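Local coordinates for hypothetical conserved protein (Geobacillus kaustophilus, PDB 2QYH) that is of unknown function but, as a member of the haloacid dehalogenase superfamily, is probably a magnesium-dependent phosphatase, at residues E92-N97 with E156-N161; H120-S125 with V168-V173; Q145-C150 with S174-P179; E164-R169 with L178-S183. One frame throughout, in Å; residues are numbered along the deposited sequence.

Interaction 1: E92-N97 with E156-N161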
loop_
_atom_site.group_PDB
_atom_site.type_symbol
_atom_site.label_atom_id
_atom_site.label_comp_id
_atom_site.label_asym_id
_atom_site.label_seq_id
_atom_site.Cartn_x
_atom_site.Cartn_y
_atom_site.Cartn_z
ATOM N N GLU D 92 -15.687 -3.131 27.687
ATOM C CA GLU D 92 -15.729 -3.687 29.031
ATOM C C GLU D 92 -16.513 -4.985 29.069
ATOM O O GLU D 92 -16.029 -5.989 29.589
ATOM C CB GLU D 92 -16.313 -2.668 30.008
ATOM C CG GLU D 92 -15.295 -1.619 30.436
ATOM C CD GLU D 92 -15.922 -0.438 31.151
ATOM O OE1 GLU D 92 -16.744 -0.663 32.065
ATOM O OE2 GLU D 92 -15.585 0.714 30.805
ATOM N N GLU D 93 -17.714 -4.976 28.502
ATOM C CA GLU D 93 -18.533 -6.180 28.490
ATOM C C GLU D 93 -17.814 -7.323 27.768
ATOM O O GLU D 93 -17.765 -8.448 28.269
ATOM C CB GLU D 93 -19.892 -5.904 27.832
ATOM C CG GLU D 93 -20.796 -7.133 27.756
ATOM C CD GLU D 93 -22.215 -6.809 27.318
ATOM O OE1 GLU D 93 -22.951 -7.751 26.947
ATOM O OE2 GLU D 93 -22.600 -5.620 27.351
ATOM N N ALA D 94 -17.247 -7.032 26.600
ATOM C CA ALA D 94 -16.531 -8.037 25.818
ATOM C C ALA D 94 -15.304 -8.558 26.566
ATOM O O ALA D 94 -15.011 -9.755 26.532
ATOM C CB ALA D 94 -16.113 -7.452 24.475
ATOM N N HIS D 95 -14.585 -7.651 27.227
ATOM C CA HIS D 95 -13.395 -8.012 27.993
ATOM C C HIS D 95 -13.760 -9.029 29.078
ATOM O O HIS D 95 -12.961 -9.904 29.424
ATOM C CB HIS D 95 -12.784 -6.758 28.628
ATOM C CG HIS D 95 -11.603 -7.035 29.505
ATOM N ND1 HIS D 95 -11.702 -7.731 30.691
ATOM C CD2 HIS D 95 -10.294 -6.717 29.365
ATOM C CE1 HIS D 95 -10.507 -7.829 31.244
ATOM N NE2 HIS D 95 -9.635 -7.222 30.462
ATOM N N LYS D 96 -14.976 -8.908 29.607
ATOM C CA LYS D 96 -15.462 -9.813 30.639
ATOM C C LYS D 96 -15.531 -11.239 30.110
ATOM O O LYS D 96 -15.355 -12.198 30.862
ATOM C CB LYS D 96 -16.850 -9.385 31.115
ATOM C CG LYS D 96 -16.905 -7.991 31.715
ATOM C CD LYS D 96 -18.307 -7.678 32.226
ATOM C CE LYS D 96 -18.449 -6.213 32.619
ATOM N NZ LYS D 96 -17.457 -5.795 33.650
ATOM N N ASN D 97 -15.785 -11.385 28.814
ATOM C CA ASN D 97 -15.865 -12.714 28.214
ATOM C C ASN D 97 -14.568 -13.144 27.531
ATOM O O ASN D 97 -14.530 -14.171 26.860
ATOM C CB ASN D 97 -17.015 -12.771 27.207
ATOM C CG ASN D 97 -18.361 -12.555 27.855
ATOM O OD1 ASN D 97 -18.662 -13.151 28.887
ATOM N ND2 ASN D 97 -19.186 -11.706 27.249
ATOM N N GLU D 156 -24.543 -13.372 19.801
ATOM C CA GLU D 156 -25.919 -13.054 20.211
ATOM C C GLU D 156 -26.047 -11.924 21.247
ATOM O O GLU D 156 -26.712 -10.917 20.995
ATOM C CB GLU D 156 -26.618 -14.314 20.738
ATOM C CG GLU D 156 -27.980 -14.059 21.387
ATOM C CD GLU D 156 -29.027 -13.578 20.400
ATOM O OE1 GLU D 156 -28.763 -12.591 19.685
ATOM O OE2 GLU D 156 -30.120 -14.182 20.347
ATOM N N PRO D 157 -25.415 -12.078 22.425
ATOM C CA PRO D 157 -25.485 -11.050 23.472
ATOM C C PRO D 157 -25.116 -9.656 22.973
ATOM O O PRO D 157 -25.894 -8.715 23.114
ATOM C CB PRO D 157 -24.502 -11.563 24.522
ATOM C CG PRO D 157 -24.606 -13.047 24.369
ATOM C CD PRO D 157 -24.593 -13.219 22.873
ATOM N N TYR D 158 -23.923 -9.536 22.395
ATOM C CA TYR D 158 -23.425 -8.266 21.866
ATOM C C TYR D 158 -24.424 -7.656 20.894
ATOM O O TYR D 158 -24.771 -6.477 20.997
ATOM C CB TYR D 158 -22.091 -8.488 21.154
ATOM C CG TYR D 158 -21.013 -9.041 22.051
ATOM C CD1 TYR D 158 -20.532 -8.299 23.126
ATOM C CD2 TYR D 158 -20.474 -10.308 21.828
ATOM C CE1 TYR D 158 -19.539 -8.804 23.962
ATOM C CE2 TYR D 158 -19.480 -10.825 22.658
ATOM C CZ TYR D 158 -19.019 -10.066 23.721
ATOM O OH TYR D 158 -18.039 -10.561 24.545
ATOM N N VAL D 159 -24.875 -8.470 19.945
ATOM C CA VAL D 159 -25.849 -8.041 18.954
ATOM C C VAL D 159 -27.070 -7.470 19.667
ATOM O O VAL D 159 -27.550 -6.387 19.331
ATOM C CB VAL D 159 -26.306 -9.236 18.070
ATOM C CG1 VAL D 159 -27.422 -8.802 17.127
ATOM C CG2 VAL D 159 -25.126 -9.787 17.277
ATOM N N ARG D 160 -27.548 -8.216 20.664
ATOM C CA ARG D 160 -28.721 -7.874 21.466
ATOM C C ARG D 160 -28.541 -6.679 22.405
ATOM O O ARG D 160 -29.426 -5.827 22.506
ATOM C CB ARG D 160 -29.129 -9.085 22.303
ATOM C CG ARG D 160 -30.620 -9.343 22.387
ATOM C CD ARG D 160 -31.097 -10.127 21.177
ATOM N NE ARG D 160 -31.236 -9.296 19.987
ATOM C CZ ARG D 160 -31.304 -9.774 18.748
ATOM N NH1 ARG D 160 -31.237 -11.083 18.532
ATOM N NH2 ARG D 160 -31.452 -8.945 17.726
ATOM N N ASN D 161 -27.408 -6.617 23.099
ATOM C CA ASN D 161 -27.165 -5.533 24.045
ATOM C C ASN D 161 -26.698 -4.230 23.425
ATOM O O ASN D 161 -26.672 -3.201 24.100
ATOM C CB ASN D 161 -26.144 -5.956 25.105
ATOM C CG ASN D 161 -26.579 -7.183 25.882
ATOM O OD1 ASN D 161 -27.765 -7.369 26.164
ATOM N ND2 ASN D 161 -25.615 -8.022 26.245
#

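Interaction 2: H120-S125 with V168-V173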
loop_
_atom_site.group_PDB
_atom_site.type_symbol
_atom_site.label_atom_id
_atom_site.label_comp_id
_atom_site.label_asym_id
_atom_site.label_seq_id
_atom_site.Cartn_x
_atom_site.Cartn_y
_atom_site.Cartn_z
ATOM N N HIS D 120 -4.251 -12.522 15.772
ATOM C CA HIS D 120 -3.197 -12.991 14.868
ATOM C C HIS D 120 -3.784 -13.636 13.611
ATOM O O HIS D 120 -3.521 -13.191 12.497
ATOM C CB HIS D 120 -2.266 -14.012 15.560
ATOM C CG HIS D 120 -1.328 -13.422 16.575
ATOM N ND1 HIS D 120 -0.244 -12.641 16.233
ATOM C CD2 HIS D 120 -1.298 -13.532 17.926
ATOM C CE1 HIS D 120 0.412 -12.294 17.329
ATOM N NE2 HIS D 120 -0.208 -12.822 18.369
ATOM N N VAL D 121 -4.593 -14.669 13.798
ATOM C CA VAL D 121 -5.192 -15.407 12.692
ATOM C C VAL D 121 -6.101 -14.623 11.754
ATOM O O VAL D 121 -5.878 -14.595 10.533
ATOM C CB VAL D 121 -5.977 -16.621 13.226
ATOM C CG1 VAL D 121 -6.861 -17.204 12.149
ATOM C CG2 VAL D 121 -5.002 -17.666 13.724
ATOM N N SER D 122 -7.136 -14.004 12.311
ATOM C CA SER D 122 -8.079 -13.246 11.500
ATOM C C SER D 122 -7.403 -12.078 10.789
ATOM O O SER D 122 -7.775 -11.721 9.673
ATOM C CB SER D 122 -9.217 -12.718 12.368
ATOM O OG SER D 122 -8.740 -11.723 13.255
HETATM N N MSE D 123 -6.410 -11.481 11.441
HETATM C CA MSE D 123 -5.691 -10.348 10.865
HETATM C C MSE D 123 -4.612 -10.737 9.849
HETATM O O MSE D 123 -4.311 -9.978 8.926
HETATM C CB MSE D 123 -5.055 -9.512 11.973
HETATM C CG MSE D 123 -6.044 -8.909 12.949
HETATM SE SE MSE D 123 -7.153 -7.481 12.237
HETATM C CE MSE D 123 -6.262 -7.123 10.570
ATOM N N ALA D 124 -4.017 -11.907 10.028
ATOM C CA ALA D 124 -2.993 -12.353 9.108
ATOM C C ALA D 124 -3.679 -12.604 7.773
ATOM O O ALA D 124 -3.074 -12.461 6.706
ATOM C CB ALA D 124 -2.350 -13.622 9.624
ATOM N N SER D 125 -4.956 -12.970 7.841
ATOM C CA SER D 125 -5.713 -13.237 6.630
ATOM C C SER D 125 -5.956 -11.951 5.841
ATOM O O SER D 125 -6.202 -11.991 4.634
ATOM C CB SER D 125 -7.043 -13.921 6.966
ATOM O OG SER D 125 -7.905 -13.068 7.688
ATOM N N VAL D 168 -21.188 -7.352 11.704
ATOM C CA VAL D 168 -21.163 -8.060 10.428
ATOM C C VAL D 168 -19.934 -8.961 10.403
ATOM O O VAL D 168 -18.799 -8.478 10.361
ATOM C CB VAL D 168 -21.088 -7.068 9.245
ATOM C CG1 VAL D 168 -21.156 -7.817 7.917
ATOM C CG2 VAL D 168 -22.215 -6.051 9.351
ATOM N N ARG D 169 -20.165 -10.269 10.420
ATOM C CA ARG D 169 -19.082 -11.242 10.442
ATOM C C ARG D 169 -18.383 -11.415 9.097
ATOM O O ARG D 169 -19.022 -11.425 8.043
ATOM C CB ARG D 169 -19.625 -12.587 10.948
ATOM C CG ARG D 169 -18.568 -13.659 11.206
ATOM C CD ARG D 169 -19.117 -14.775 12.096
ATOM N NE ARG D 169 -19.371 -14.311 13.460
ATOM C CZ ARG D 169 -18.429 -14.119 14.379
ATOM N NH1 ARG D 169 -17.157 -14.357 14.093
ATOM N NH2 ARG D 169 -18.757 -13.676 15.585
ATOM N N TRP D 170 -17.060 -11.551 9.147
ATOM C CA TRP D 170 -16.250 -11.732 7.946
ATOM C C TRP D 170 -15.209 -12.832 8.156
ATOM O O TRP D 170 -14.512 -13.220 7.218
ATOM C CB TRP D 170 -15.527 -10.429 7.582
ATOM C CG TRP D 170 -14.651 -9.930 8.684
ATOM C CD1 TRP D 170 -15.040 -9.206 9.772
ATOM C CD2 TRP D 170 -13.246 -10.176 8.841
ATOM N NE1 TRP D 170 -13.965 -8.985 10.605
ATOM C CE2 TRP D 170 -12.857 -9.567 10.061
ATOM C CE3 TRP D 170 -12.284 -10.845 8.080
ATOM C CZ2 TRP D 170 -11.537 -9.613 10.530
ATOM C CZ3 TRP D 170 -10.975 -10.888 8.549
ATOM C CH2 TRP D 170 -10.616 -10.274 9.764
ATOM N N HIS D 171 -15.090 -13.317 9.389
ATOM C CA HIS D 171 -14.129 -14.373 9.704
ATOM C C HIS D 171 -14.691 -15.253 10.822
ATOM O O HIS D 171 -15.641 -14.863 11.500
ATOM C CB HIS D 171 -12.788 -13.743 10.119
ATOM C CG HIS D 171 -11.672 -14.732 10.304
ATOM N ND1 HIS D 171 -11.436 -15.377 11.499
ATOM C CD2 HIS D 171 -10.726 -15.178 9.443
ATOM C CE1 HIS D 171 -10.391 -16.174 11.370
ATOM N NE2 HIS D 171 -9.941 -16.072 10.130
ATOM N N ASP D 172 -14.123 -16.442 11.001
ATOM C CA ASP D 172 -14.579 -17.356 12.045
ATOM C C ASP D 172 -14.445 -16.770 13.432
ATOM O O ASP D 172 -15.269 -17.036 14.304
ATOM C CB ASP D 172 -13.788 -18.662 12.010
ATOM C CG ASP D 172 -14.307 -19.619 10.967
ATOM O OD1 ASP D 172 -13.694 -20.683 10.769
ATOM O OD2 ASP D 172 -15.339 -19.295 10.346
ATOM N N VAL D 173 -13.408 -15.974 13.648
ATOM C CA VAL D 173 -13.197 -15.409 14.971
ATOM C C VAL D 173 -13.179 -13.888 15.054
ATOM O O VAL D 173 -12.665 -13.326 16.024
ATOM C CB VAL D 173 -11.886 -15.949 15.591
ATOM C CG1 VAL D 173 -11.962 -17.463 15.736
ATOM C CG2 VAL D 173 -10.705 -15.564 14.725
#

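Interaction 3: Q145-C150 with S174-P179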
loop_
_atom_site.group_PDB
_atom_site.type_symbol
_atom_site.label_atom_id
_atom_site.label_comp_id
_atom_site.label_asym_id
_atom_site.label_seq_id
_atom_site.Cartn_x
_atom_site.Cartn_y
_atom_site.Cartn_z
ATOM N N GLN D 145 -14.614 2.529 13.220
ATOM C CA GLN D 145 -15.033 1.149 13.093
ATOM C C GLN D 145 -14.167 0.340 14.039
ATOM O O GLN D 145 -13.051 0.748 14.373
ATOM C CB GLN D 145 -14.835 0.695 11.646
ATOM C CG GLN D 145 -15.386 -0.665 11.308
ATOM C CD GLN D 145 -15.389 -0.917 9.811
ATOM O OE1 GLN D 145 -16.027 -0.182 9.049
ATOM N NE2 GLN D 145 -14.674 -1.958 9.378
ATOM N N ALA D 146 -14.681 -0.796 14.491
ATOM C CA ALA D 146 -13.922 -1.629 15.404
ATOM C C ALA D 146 -14.084 -3.082 15.019
ATOM O O ALA D 146 -14.900 -3.422 14.158
ATOM C CB ALA D 146 -14.389 -1.402 16.843
ATOM N N LEU D 147 -13.291 -3.931 15.661
ATOM C CA LEU D 147 -13.327 -5.358 15.408
ATOM C C LEU D 147 -13.523 -6.092 16.721
ATOM O O LEU D 147 -12.820 -5.830 17.700
ATOM C CB LEU D 147 -12.022 -5.808 14.756
ATOM C CG LEU D 147 -11.754 -5.342 13.325
ATOM C CD1 LEU D 147 -10.301 -5.591 12.978
ATOM C CD2 LEU D 147 -12.675 -6.078 12.356
ATOM N N LEU D 148 -14.496 -6.997 16.740
ATOM C CA LEU D 148 -14.775 -7.796 17.926
ATOM C C LEU D 148 -14.319 -9.202 17.608
ATOM O O LEU D 148 -14.690 -9.759 16.572
ATOM C CB LEU D 148 -16.271 -7.810 18.237
ATOM C CG LEU D 148 -16.696 -8.698 19.412
ATOM C CD1 LEU D 148 -16.087 -8.175 20.704
ATOM C CD2 LEU D 148 -18.204 -8.711 19.515
ATOM N N PHE D 149 -13.510 -9.777 18.486
ATOM C CA PHE D 149 -13.029 -11.120 18.243
ATOM C C PHE D 149 -13.720 -12.160 19.108
ATOM O O PHE D 149 -13.439 -12.297 20.301
ATOM C CB PHE D 149 -11.517 -11.171 18.422
ATOM C CG PHE D 149 -10.781 -10.267 17.481
ATOM C CD1 PHE D 149 -10.653 -8.912 17.759
ATOM C CD2 PHE D 149 -10.264 -10.760 16.285
ATOM C CE1 PHE D 149 -10.025 -8.057 16.860
ATOM C CE2 PHE D 149 -9.636 -9.916 15.381
ATOM C CZ PHE D 149 -9.515 -8.560 15.668
ATOM N N CYS D 150 -14.645 -12.876 18.476
ATOM C CA CYS D 150 -15.417 -13.927 19.109
ATOM C C CYS D 150 -16.043 -14.721 17.973
ATOM O O CYS D 150 -16.109 -14.240 16.835
ATOM C CB CYS D 150 -16.521 -13.338 19.993
ATOM S SG CYS D 150 -17.971 -12.759 19.086
ATOM N N SER D 174 -13.743 -13.219 14.054
ATOM C CA SER D 174 -13.767 -11.761 14.064
ATOM C C SER D 174 -14.939 -11.201 13.269
ATOM O O SER D 174 -15.251 -11.676 12.176
ATOM C CB SER D 174 -12.458 -11.208 13.491
ATOM O OG SER D 174 -12.393 -9.798 13.616
ATOM N N THR D 175 -15.583 -10.180 13.821
ATOM C CA THR D 175 -16.715 -9.549 13.156
ATOM C C THR D 175 -16.551 -8.030 13.215
ATOM O O THR D 175 -16.000 -7.503 14.182
ATOM C CB THR D 175 -18.039 -9.946 13.834
ATOM O OG1 THR D 175 -19.134 -9.356 13.124
ATOM C CG2 THR D 175 -18.059 -9.471 15.284
ATOM N N ASP D 176 -17.026 -7.334 12.184
ATOM C CA ASP D 176 -16.922 -5.874 12.135
ATOM C C ASP D 176 -17.957 -5.201 13.005
ATOM O O ASP D 176 -19.075 -5.690 13.155
ATOM C CB ASP D 176 -17.109 -5.339 10.712
ATOM C CG ASP D 176 -15.968 -5.690 9.802
ATOM O OD1 ASP D 176 -14.801 -5.486 10.200
ATOM O OD2 ASP D 176 -16.241 -6.163 8.680
ATOM N N VAL D 177 -17.581 -4.059 13.560
ATOM C CA VAL D 177 -18.477 -3.287 14.403
ATOM C C VAL D 177 -18.686 -1.915 13.757
ATOM O O VAL D 177 -17.798 -1.062 13.789
ATOM C CB VAL D 177 -17.882 -3.112 15.822
ATOM C CG1 VAL D 177 -18.849 -2.333 16.706
ATOM C CG2 VAL D 177 -17.580 -4.467 16.426
ATOM N N LEU D 178 -19.851 -1.711 13.151
ATOM C CA LEU D 178 -20.153 -0.431 12.516
ATOM C C LEU D 178 -21.343 0.183 13.235
ATOM O O LEU D 178 -22.027 -0.490 14.005
ATOM C CB LEU D 178 -20.515 -0.606 11.027
ATOM C CG LEU D 178 -20.199 -1.879 10.234
ATOM C CD1 LEU D 178 -20.648 -1.675 8.791
ATOM C CD2 LEU D 178 -18.715 -2.210 10.284
ATOM N N PRO D 179 -21.606 1.474 13.002
ATOM C CA PRO D 179 -22.754 2.072 13.681
ATOM C C PRO D 179 -24.012 1.632 12.949
ATOM O O PRO D 179 -24.021 1.542 11.721
ATOM C CB PRO D 179 -22.495 3.562 13.531
ATOM C CG PRO D 179 -21.868 3.639 12.170
ATOM C CD PRO D 179 -20.890 2.475 12.191
#

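Interaction 4: E164-R169 with L178-S183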
loop_
_atom_site.group_PDB
_atom_site.type_symbol
_atom_site.label_atom_id
_atom_site.label_comp_id
_atom_site.label_asym_id
_atom_site.label_seq_id
_atom_site.Cartn_x
_atom_site.Cartn_y
_atom_site.Cartn_z
ATOM N N GLU D 164 -27.115 -0.138 18.866
ATOM C CA GLU D 164 -26.562 1.071 18.260
ATOM C C GLU D 164 -25.396 0.728 17.337
ATOM O O GLU D 164 -24.879 1.585 16.614
ATOM C CB GLU D 164 -26.115 2.079 19.326
ATOM C CG GLU D 164 -25.597 1.471 20.606
ATOM C CD GLU D 164 -26.718 1.108 21.557
ATOM O OE1 GLU D 164 -27.468 2.024 21.954
ATOM O OE2 GLU D 164 -26.847 -0.084 21.905
ATOM N N PHE D 165 -24.981 -0.534 17.374
ATOM C CA PHE D 165 -23.908 -1.011 16.512
ATOM C C PHE D 165 -24.467 -2.112 15.617
ATOM O O PHE D 165 -25.539 -2.652 15.885
ATOM C CB PHE D 165 -22.751 -1.596 17.323
ATOM C CG PHE D 165 -21.996 -0.593 18.135
ATOM C CD1 PHE D 165 -21.726 0.674 17.629
ATOM C CD2 PHE D 165 -21.508 -0.930 19.393
ATOM C CE1 PHE D 165 -20.979 1.593 18.366
ATOM C CE2 PHE D 165 -20.762 -0.024 20.132
ATOM C CZ PHE D 165 -20.497 1.244 19.615
ATOM N N ARG D 166 -23.744 -2.431 14.551
ATOM C CA ARG D 166 -24.144 -3.499 13.646
ATOM C C ARG D 166 -22.955 -4.440 13.527
ATOM O O ARG D 166 -21.878 -4.035 13.093
ATOM C CB ARG D 166 -24.503 -2.953 12.269
ATOM C CG ARG D 166 -24.684 -4.033 11.203
ATOM C CD ARG D 166 -25.976 -4.836 11.351
ATOM N NE ARG D 166 -27.144 -3.961 11.399
ATOM C CZ ARG D 166 -27.736 -3.573 12.526
ATOM N NH1 ARG D 166 -27.275 -3.999 13.696
ATOM N NH2 ARG D 166 -28.758 -2.728 12.484
ATOM N N PHE D 167 -23.142 -5.689 13.929
ATOM C CA PHE D 167 -22.071 -6.667 13.859
ATOM C C PHE D 167 -22.190 -7.480 12.570
ATOM O O PHE D 167 -23.174 -8.189 12.362
ATOM C CB PHE D 167 -22.119 -7.577 15.092
ATOM C CG PHE D 167 -22.022 -6.829 16.397
ATOM C CD1 PHE D 167 -23.120 -6.152 16.910
ATOM C CD2 PHE D 167 -20.809 -6.750 17.083
ATOM C CE1 PHE D 167 -23.012 -5.404 18.082
ATOM C CE2 PHE D 167 -20.692 -6.003 18.257
ATOM C CZ PHE D 167 -21.791 -5.330 18.756
ATOM N N VAL D 168 -21.188 -7.352 11.704
ATOM C CA VAL D 168 -21.163 -8.060 10.428
ATOM C C VAL D 168 -19.934 -8.961 10.403
ATOM O O VAL D 168 -18.799 -8.478 10.361
ATOM C CB VAL D 168 -21.088 -7.068 9.245
ATOM C CG1 VAL D 168 -21.156 -7.817 7.917
ATOM C CG2 VAL D 168 -22.215 -6.051 9.351
ATOM N N ARG D 169 -20.165 -10.269 10.420
ATOM C CA ARG D 169 -19.082 -11.242 10.442
ATOM C C ARG D 169 -18.383 -11.415 9.097
ATOM O O ARG D 169 -19.022 -11.425 8.043
ATOM C CB ARG D 169 -19.625 -12.587 10.948
ATOM C CG ARG D 169 -18.568 -13.659 11.206
ATOM C CD ARG D 169 -19.117 -14.775 12.096
ATOM N NE ARG D 169 -19.371 -14.311 13.460
ATOM C CZ ARG D 169 -18.429 -14.119 14.379
ATOM N NH1 ARG D 169 -17.157 -14.357 14.093
ATOM N NH2 ARG D 169 -18.757 -13.676 15.585
ATOM N N LEU D 178 -19.851 -1.711 13.151
ATOM C CA LEU D 178 -20.153 -0.431 12.516
ATOM C C LEU D 178 -21.343 0.183 13.235
ATOM O O LEU D 178 -22.027 -0.490 14.005
ATOM C CB LEU D 178 -20.515 -0.606 11.027
ATOM C CG LEU D 178 -20.199 -1.879 10.234
ATOM C CD1 LEU D 178 -20.648 -1.675 8.791
ATOM C CD2 LEU D 178 -18.715 -2.210 10.284
ATOM N N PRO D 179 -21.606 1.474 13.002
ATOM C CA PRO D 179 -22.754 2.072 13.681
ATOM C C PRO D 179 -24.012 1.632 12.949
ATOM O O PRO D 179 -24.021 1.542 11.721
ATOM C CB PRO D 179 -22.495 3.562 13.531
ATOM C CG PRO D 179 -21.868 3.639 12.170
ATOM C CD PRO D 179 -20.890 2.475 12.191
ATOM N N ALA D 180 -25.067 1.334 13.691
ATOM C CA ALA D 180 -26.302 0.934 13.040
ATOM C C ALA D 180 -26.680 2.086 12.119
ATOM O O ALA D 180 -26.635 3.252 12.515
ATOM C CB ALA D 180 -27.395 0.699 14.066
ATOM N N GLY D 181 -27.025 1.759 10.882
ATOM C CA GLY D 181 -27.403 2.798 9.948
ATOM C C GLY D 181 -26.285 3.137 8.993
ATOM O O GLY D 181 -26.499 3.862 8.032
ATOM N N GLY D 182 -25.090 2.614 9.247
ATOM C CA GLY D 182 -23.976 2.895 8.365
ATOM C C GLY D 182 -23.726 1.840 7.302
ATOM O O GLY D 182 -23.825 0.636 7.560
ATOM N N SER D 183 -23.404 2.299 6.096
ATOM C CA SER D 183 -23.098 1.413 4.974
ATOM C C SER D 183 -22.400 2.255 3.909
ATOM O O SER D 183 -22.548 3.480 3.891
ATOM C CB SER D 183 -24.370 0.789 4.398
ATOM O OG SER D 183 -25.028 1.681 3.520
#

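Interaction 1: E92-N97 with E156-N161
Y158 reaches from helix 156-161 to the last turn of helix 84-96 and ends at A94 and N97. From CB the ring leaves with CG anti to the carbonyl carbon (chi1 -60°). Further out, CE1 comes to 3.7 Å from A94 CB, with A94 CA close to the ring plane at its edge, while the ring also packs on L148 of strand 145-148. At the tip, OH receives N97 ND2 at 3.2 Å. This bond is nearly straight, 169° at the hydrogen, and OH lies in the amide plane of N97. The two side chains meet tip to tip, amide and ring planes 76° apart. H99 ND1 is hydrogen-bonded to the same hydroxyl, which thus has two partners. A phenylalanine in place of Y158 would keep the ring against A94 but would probably leave N97 ND2 and H99 ND1 without their shared mate. One turn along the helix, E93 runs out extended, CG anti to the backbone N, and crosses N161 at about a right angle. N161 ND2 gives a bent hydrogen bond of 2.8 Å to the syn lone pair of E93 OE1; E93 OE2 is hydrogen-bonded to Y162 OH. The two polar bridges therefore span helices whose segment axes come no closer than 11.4 Å. Such a nearly antiparallel pair of helices lying on one face of an antiparallel sheet is consistent with the alpha/beta cap of Cof-type members of the haloacid dehalogenase superfamily, to which this protein probably belongs.

Interaction 2: H120-S125 with V168-V173
W170 and S122 meet where the end of strand 165-171 packs against helix 117-124. One residue before W170, R169 sends NH1 past it to the carbonyl O of H171, and the same NH1 also binds C150 O. The indole of W170 swings out with CG lying between the backbone N and the carbonyl carbon (chi1 58°), and the rim of its six-membered ring faces the helix. CH2 comes to 3.2 Å from S122 O, which sits in the ring plane, and CZ3 has S125 OG at 3.9 Å, also at the edge. One indole face is taken by the next residue, H171 CB. H171 then carries the centre of the contact. Its CG is anti to the backbone N, and the imidazole lies flat against the helix: S122 CA stands 3.7 Å from the ring centroid, 11° off the normal, a CH-pi contact. The side chain of V121 crosses that of H171 at about a right angle, V121 CG1 3.8 Å from H171 CE1. The ring's rotation is fixed from its own chain, because V173 N donates to H171 ND1 at 3.0 Å, almost straight; with ND1 as acceptor, a neutral ring would probably carry its proton on NE2. After the turn at D172, V173 closes the contact with CG2 at 4.0 Å from S122 CB. The hydroxyl of S122 bonds back to H118 O in its own helix. Helix and strand run at 87° to each other. This is the helix-on-sheet packing of an alpha/beta domain, here at the turn end of the hairpin 165-171/174-179 in what is probably the cap.

Interaction 3: Q145-C150 with S174-P179
A146 and V177 form a hydrogen-bonded antiparallel pair, with V177 N to A146 O at 2.8 Å and A146 N to V177 O at 3.2 Å. L148 and T175 repeat the pattern: L148 N donates to T175 O at 3.0 Å, nearly straight at 174°, and T175 N returns to L148 O. On the face of A146, L148, T175 and V177 the packing is tight. V177 CG2 is wedged beside L148 CB at 4.0 Å, T175 CG2, on the residue paired with L148, touches the same CB at 3.8 Å, and F167 packs on L148.

The face of L147 and D176, a non-hydrogen-bonded pair pointing side by side, is buried at one end: S174 OG lies over one face of the F149 ring, 3.3 Å from F149 CE2, and L147 packs on M123. Only toward D176 does it loosen, for D176 is partly exposed, its OD2 hydrogen-bonded to a bound glycerol. Q145 extends alongside L178 in the same direction, with Q145 CG 3.8 Å from L178 CD2 and also packed on V177 O. An alanine at Q145 would probably leave L178 CD2 without its flanking chain and thin the packing toward F65 and N66. Mostly apolar branches thus pack on one side of this strand pair, while on the other a carboxylate can take a small hydroxyl ligand; the glycerol probably comes from the crystallisation liquor, but it may mark a polar pocket.

Interaction 4: E164-R169 with L178-S183
L178 O is met by two groups, R166 N and F165 CA: R166 N donates to it at 2.6 Å, and F165 CA approaches L178 O at 3.2 Å in a CA-H...O contact. This is the open end of the beta hairpin made by strands 165-171 and 174-179, at an edge of the antiparallel sheet. L178 N completes the hydrogen-bonded pair by giving to R166 O, 3.1 Å away and almost straight. Next along, F165 and P179 form a non-hydrogen-bonded pair in which the side chains diverge; P179 CA lies at the edge of the F165 ring, 4.3 Å from F165 CD1, and the ring reaches K86, V87 and L90 of helix 84-96. The pairing is carried one step beyond the strands by A180 N, bonded to E164 O at 2.9 Å with the donor 52° above the carbonyl plane. A180 CB rests against that same oxygen, and R166, bent at chi2 and chi3, brings NH2 to 4.0 Å from A180 CB. The chain then peels off through a type II turn, P179 to G182, closed by G182 N to P179 O. At G181 the positive phi of 101° would jam a side chain against the carbonyl before it, which calls for glycine. The turn delivers S183 to the N-cap of helix 184-195, where its OG bonds E186 N and also E213 OE1.

How the interactions relate
Interactions 2, 3 and 4 share one antiparallel sheet: 3 joins strand 174-179 to 145-148, 4 joins it to 165-171, and 2 lays helix 117-124 on the turn end. V168 O to D176 N, 2.8 Å, ties the hairpin together. Interaction 1 lies on the face that carries L148, opposite to the one helix 117-124 packs on, with Y158 CD2 3.6 Å from L148 CD2 and Y158 O 3.6 Å from F167 CE1. Interactions 1 and 2 have centres about 18 Å apart and do not touch. The side chains of W170 and D176 each lie about 3 Å from bound glycerol, probably from the crystallisation liquor, which may mark a pocket.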